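Local coordinates for protein prolyl oligopeptidase (Galerina marginata, PDB 5N4B) that cleaves peptide bonds after prolyl residues and macrocyclises the trimmed precursor peptide on the way to the amanitin toxins, at residues Ile511-Tyr519 and Trp716-Leu727. The protein carries 1 engineered substitution. Residues are numbered along the deposited sequence; the frame is centred on the assembly and turned at random.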
loop_
_atom_site.group_PDB
_atom_site.type_symbol
_atom_site.label_atom_id
_atom_site.label_comp_id
_atom_site.label_asym_id
_atom_site.label_seq_id
_atom_site.Cartn_x
_atom_site.Cartn_y
_atom_site.Cartn_z
ATOM N N ILE A 511 2.090 -0.549 -17.932
ATOM C CA ILE A 511 0.973 0.172 -18.532
ATOM C C ILE A 511 1.298 1.655 -18.650
ATOM O O ILE A 511 1.021 2.283 -19.682
ATOM C CB ILE A 511 -0.309 -0.106 -17.741
ATOM C CG1 ILE A 511 -0.758 -1.573 -18.029
ATOM C CG2 ILE A 511 -1.386 0.947 -18.026
ATOM C CD1 ILE A 511 -2.082 -1.981 -17.432
ATOM N N ILE A 512 1.812 2.271 -17.577
ATOM C CA ILE A 512 2.161 3.681 -17.665
ATOM C C ILE A 512 3.184 3.895 -18.765
ATOM O O ILE A 512 3.026 4.807 -19.588
ATOM C CB ILE A 512 2.615 4.241 -16.310
ATOM C CG1 ILE A 512 1.403 4.242 -15.373
ATOM C CG2 ILE A 512 3.169 5.644 -16.489
ATOM C CD1 ILE A 512 1.680 4.570 -13.905
ATOM N N LEU A 513 4.251 3.094 -18.816
ATOM C CA LEU A 513 5.244 3.306 -19.870
ATOM C C LEU A 513 4.632 3.157 -21.255
ATOM O O LEU A 513 4.974 3.888 -22.176
ATOM C CB LEU A 513 6.445 2.360 -19.705
ATOM C CG LEU A 513 7.230 2.558 -18.401
ATOM C CD1 LEU A 513 8.416 1.623 -18.399
ATOM C CD2 LEU A 513 7.677 4.000 -18.160
ATOM N N THR A 514 3.730 2.206 -21.424
ATOM C CA THR A 514 3.061 2.043 -22.710
ATOM C C THR A 514 2.268 3.296 -23.063
ATOM O O THR A 514 2.316 3.760 -24.204
ATOM C CB THR A 514 2.164 0.817 -22.631
ATOM O OG1 THR A 514 2.971 -0.344 -22.455
ATOM C CG2 THR A 514 1.382 0.632 -23.906
ATOM N N PHE A 515 1.548 3.866 -22.108
ATOM C CA PHE A 515 0.844 5.109 -22.368
ATOM C C PHE A 515 1.806 6.214 -22.782
ATOM O O PHE A 515 1.556 6.953 -23.742
ATOM C CB PHE A 515 0.072 5.527 -21.131
ATOM C CG PHE A 515 -0.818 6.730 -21.299
ATOM C CD1 PHE A 515 -0.308 7.996 -21.103
ATOM C CD2 PHE A 515 -2.137 6.580 -21.673
ATOM C CE1 PHE A 515 -1.105 9.097 -21.241
ATOM C CE2 PHE A 515 -2.942 7.682 -21.803
ATOM C CZ PHE A 515 -2.433 8.936 -21.603
ATOM N N LEU A 516 2.928 6.331 -22.086
ATOM C CA LEU A 516 3.883 7.388 -22.396
ATOM C C LEU A 516 4.396 7.252 -23.815
ATOM O O LEU A 516 4.522 8.245 -24.547
ATOM C CB LEU A 516 5.066 7.370 -21.413
ATOM C CG LEU A 516 4.733 7.501 -19.913
ATOM C CD1 LEU A 516 5.983 7.701 -19.128
ATOM C CD2 LEU A 516 3.756 8.592 -19.619
ATOM N N GLN A 517 4.752 6.047 -24.206
ATOM C CA GLN A 517 5.234 5.810 -25.561
ATOM C C GLN A 517 4.140 6.009 -26.597
ATOM O O GLN A 517 4.385 6.621 -27.637
ATOM C CB GLN A 517 5.835 4.411 -25.644
ATOM C CG GLN A 517 6.476 4.108 -26.989
ATOM C CD GLN A 517 7.277 2.827 -27.031
ATOM O OE1 GLN A 517 7.520 2.183 -26.046
ATOM N NE2 GLN A 517 7.645 2.438 -28.238
ATOM N N THR A 518 2.934 5.570 -26.322
ATOM C CA THR A 518 1.853 5.650 -27.292
ATOM C C THR A 518 1.504 7.087 -27.614
ATOM O O THR A 518 1.216 7.427 -28.761
ATOM C CB THR A 518 0.634 4.917 -26.723
ATOM O OG1 THR A 518 0.931 3.499 -26.610
ATOM C CG2 THR A 518 -0.590 5.068 -27.595
ATOM N N TYR A 519 1.502 7.937 -26.621
ATOM C CA TYR A 519 1.022 9.293 -26.761
ATOM C C TYR A 519 2.111 10.345 -26.642
ATOM O O TYR A 519 1.800 11.545 -26.841
ATOM C CB TYR A 519 -0.073 9.551 -25.724
ATOM C CG TYR A 519 -1.331 8.780 -25.946
ATOM C CD1 TYR A 519 -2.176 9.081 -27.022
ATOM C CD2 TYR A 519 -1.735 7.813 -25.050
ATOM C CE1 TYR A 519 -3.359 8.397 -27.212
ATOM C CE2 TYR A 519 -2.923 7.156 -25.225
ATOM C CZ TYR A 519 -3.722 7.460 -26.304
ATOM O OH TYR A 519 -4.922 6.771 -26.428
ATOM N N TRP A 716 -7.112 5.287 -18.623
ATOM C CA TRP A 716 -6.129 6.009 -19.419
ATOM C C TRP A 716 -6.733 6.454 -20.744
ATOM O O TRP A 716 -6.371 7.513 -21.271
ATOM C CB TRP A 716 -4.856 5.170 -19.615
ATOM C CG TRP A 716 -4.169 4.824 -18.333
ATOM C CD1 TRP A 716 -3.873 3.564 -17.872
ATOM C CD2 TRP A 716 -3.714 5.734 -17.325
ATOM N NE1 TRP A 716 -3.256 3.646 -16.651
ATOM C CE2 TRP A 716 -3.165 4.961 -16.277
ATOM C CE3 TRP A 716 -3.724 7.124 -17.208
ATOM C CZ2 TRP A 716 -2.614 5.533 -15.129
ATOM C CZ3 TRP A 716 -3.185 7.693 -16.068
ATOM C CH2 TRP A 716 -2.632 6.905 -15.047
ATOM N N GLY A 717 -7.674 5.688 -21.279
ATOM C CA GLY A 717 -8.382 6.135 -22.482
ATOM C C GLY A 717 -9.257 7.346 -22.224
ATOM O O GLY A 717 -9.327 8.271 -23.051
ATOM N N PHE A 718 -9.901 7.368 -21.072
ATOM C CA PHE A 718 -10.695 8.535 -20.683
ATOM C C PHE A 718 -9.810 9.761 -20.611
ATOM O O PHE A 718 -10.150 10.828 -21.122
ATOM C CB PHE A 718 -11.406 8.277 -19.363
ATOM C CG PHE A 718 -12.188 9.470 -18.843
ATOM C CD1 PHE A 718 -13.508 9.606 -19.220
ATOM C CD2 PHE A 718 -11.622 10.379 -18.007
ATOM C CE1 PHE A 718 -14.283 10.689 -18.792
ATOM C CE2 PHE A 718 -12.378 11.470 -17.556
ATOM C CZ PHE A 718 -13.693 11.607 -17.940
ATOM N N ILE A 719 -8.670 9.622 -19.947
ATOM C CA ILE A 719 -7.749 10.733 -19.832
ATOM C C ILE A 719 -7.287 11.167 -21.215
ATOM O O ILE A 719 -7.253 12.359 -21.527
ATOM C CB ILE A 719 -6.577 10.367 -18.915
ATOM C CG1 ILE A 719 -7.016 10.353 -17.445
ATOM C CG2 ILE A 719 -5.421 11.350 -19.122
ATOM C CD1 ILE A 719 -6.034 9.738 -16.514
ATOM N N ALA A 720 -6.886 10.216 -22.067
ATOM C CA ALA A 720 -6.360 10.580 -23.380
ATOM C C ALA A 720 -7.377 11.363 -24.193
ATOM O O ALA A 720 -7.053 12.403 -24.792
ATOM C CB ALA A 720 -5.920 9.347 -24.160
ATOM N N ARG A 721 -8.620 10.902 -24.209
ATOM C CA ARG A 721 -9.658 11.618 -24.964
ATOM C C ARG A 721 -9.922 12.990 -24.356
ATOM O O ARG A 721 -10.042 13.981 -25.085
ATOM C CB ARG A 721 -10.941 10.793 -25.026
ATOM C CG ARG A 721 -12.040 11.582 -25.681
ATOM C CD ARG A 721 -13.051 10.752 -26.390
ATOM N NE ARG A 721 -12.463 10.145 -27.581
ATOM C CZ ARG A 721 -13.195 9.583 -28.525
ATOM N NH1 ARG A 721 -12.614 9.014 -29.578
ATOM N NH2 ARG A 721 -14.515 9.581 -28.394
ATOM N N ALA A 722 -9.991 13.069 -23.032
ATOM C CA ALA A 722 -10.224 14.370 -22.408
ATOM C C ALA A 722 -9.135 15.362 -22.741
ATOM O O ALA A 722 -9.410 16.561 -22.772
ATOM C CB ALA A 722 -10.284 14.249 -20.900
ATOM N N LEU A 723 -7.885 14.913 -22.905
ATOM C CA LEU A 723 -6.771 15.803 -23.265
ATOM C C LEU A 723 -6.600 15.945 -24.763
ATOM O O LEU A 723 -5.690 16.667 -25.200
ATOM C CB LEU A 723 -5.474 15.260 -22.634
ATOM C CG LEU A 723 -5.498 15.063 -21.096
ATOM C CD1 LEU A 723 -4.122 14.658 -20.593
ATOM C CD2 LEU A 723 -6.063 16.284 -20.337
ATOM N N GLY A 724 -7.460 15.331 -25.558
ATOM C CA GLY A 724 -7.416 15.457 -27.006
ATOM C C GLY A 724 -6.284 14.695 -27.655
ATOM O O GLY A 724 -5.865 15.052 -28.763
ATOM N N LEU A 725 -5.784 13.637 -27.020
ATOM C CA LEU A 725 -4.694 12.864 -27.584
ATOM C C LEU A 725 -5.211 11.806 -28.531
ATOM O O LEU A 725 -6.205 11.127 -28.249
ATOM C CB LEU A 725 -3.901 12.188 -26.481
ATOM C CG LEU A 725 -3.445 13.073 -25.325
ATOM C CD1 LEU A 725 -2.739 12.268 -24.276
ATOM C CD2 LEU A 725 -2.566 14.216 -25.836
ATOM N N GLU A 726 -4.446 11.591 -29.595
ATOM C CA GLU A 726 -4.822 10.686 -30.654
ATOM C C GLU A 726 -3.740 9.634 -30.784
ATOM O O GLU A 726 -2.545 9.894 -30.532
ATOM C CB GLU A 726 -4.996 11.416 -32.000
ATOM C CG GLU A 726 -6.021 12.545 -31.971
ATOM C CD GLU A 726 -7.454 12.061 -31.880
ATOM O OE1 GLU A 726 -7.676 10.840 -31.743
ATOM O OE2 GLU A 726 -8.373 12.911 -31.943
ATOM N N LEU A 727 -4.198 8.440 -31.150
ATOM C CA LEU A 727 -3.295 7.365 -31.522
ATOM C C LEU A 727 -2.623 7.716 -32.841
ATOM O O LEU A 727 -3.276 8.189 -33.776
ATOM C CB LEU A 727 -4.069 6.047 -31.604
ATOM C CG LEU A 727 -4.619 5.549 -30.256
ATOM C CD1 LEU A 727 -5.543 4.362 -30.430
ATOM C CD2 LEU A 727 -3.455 5.185 -29.354
HETATM O O HOH W 1 -6.753 8.323 -27.765
#
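Y519, on the last turn of helix 510-519, lies against the C-terminal end of the chain's final helix and the tail that leaves it. Starting at Y519 CB, the first neighbour is the L725 methyl CD1, 4.1 Å off and equally close to Y519 CG. Further out, Y519 CD1 sits 3.6 Å from L725 CB, while the carbonyl O of E726 comes up to the ring edge, near its plane. CE2 and CZ then come up against A720 CB, and at the tip Y519 OH is 3.6 Å from L727 CD2. The hydroxyl donates to a water 2.7 Å from Y519 OH, and that water donates in turn to L725 O, a water bridge between the two segments. Within its own helix, T518 CG2 lies over the centre of the tyrosine ring, and Y519 CD2 covers one face of F515 near the rim.

F515 has CG anti to its backbone N (chi1 -174°), which sends the ring across to W716. There F515 CD2 is 3.7 Å from W716 CB, and W716 O meets the ring at its edge. The W716 indole is modelled in two conformers; in the one described, its plane is inclined at 49° to the F515 ring, too oblique for either a stack or an edge-to-face pair, and I511 CG2, one turn earlier, rests 3.6 Å from W716 NE1.

The helical segments 511-519 and 716-722 run roughly parallel (25°), their axes 12.0 Å apart at closest approach, a gap bridged by aromatic rings. Both F515 and W716 also touch I493 on strand 492-495, so the pair packs on one side of the central sheet of the alpha/beta-hydrolase domain. A Schellman motif ends the helix at G724 and leads the tail past Y519. No direct hydrogen bond crosses, so cohesion here comes from buried apolar surface, with one water joining its more exposed end.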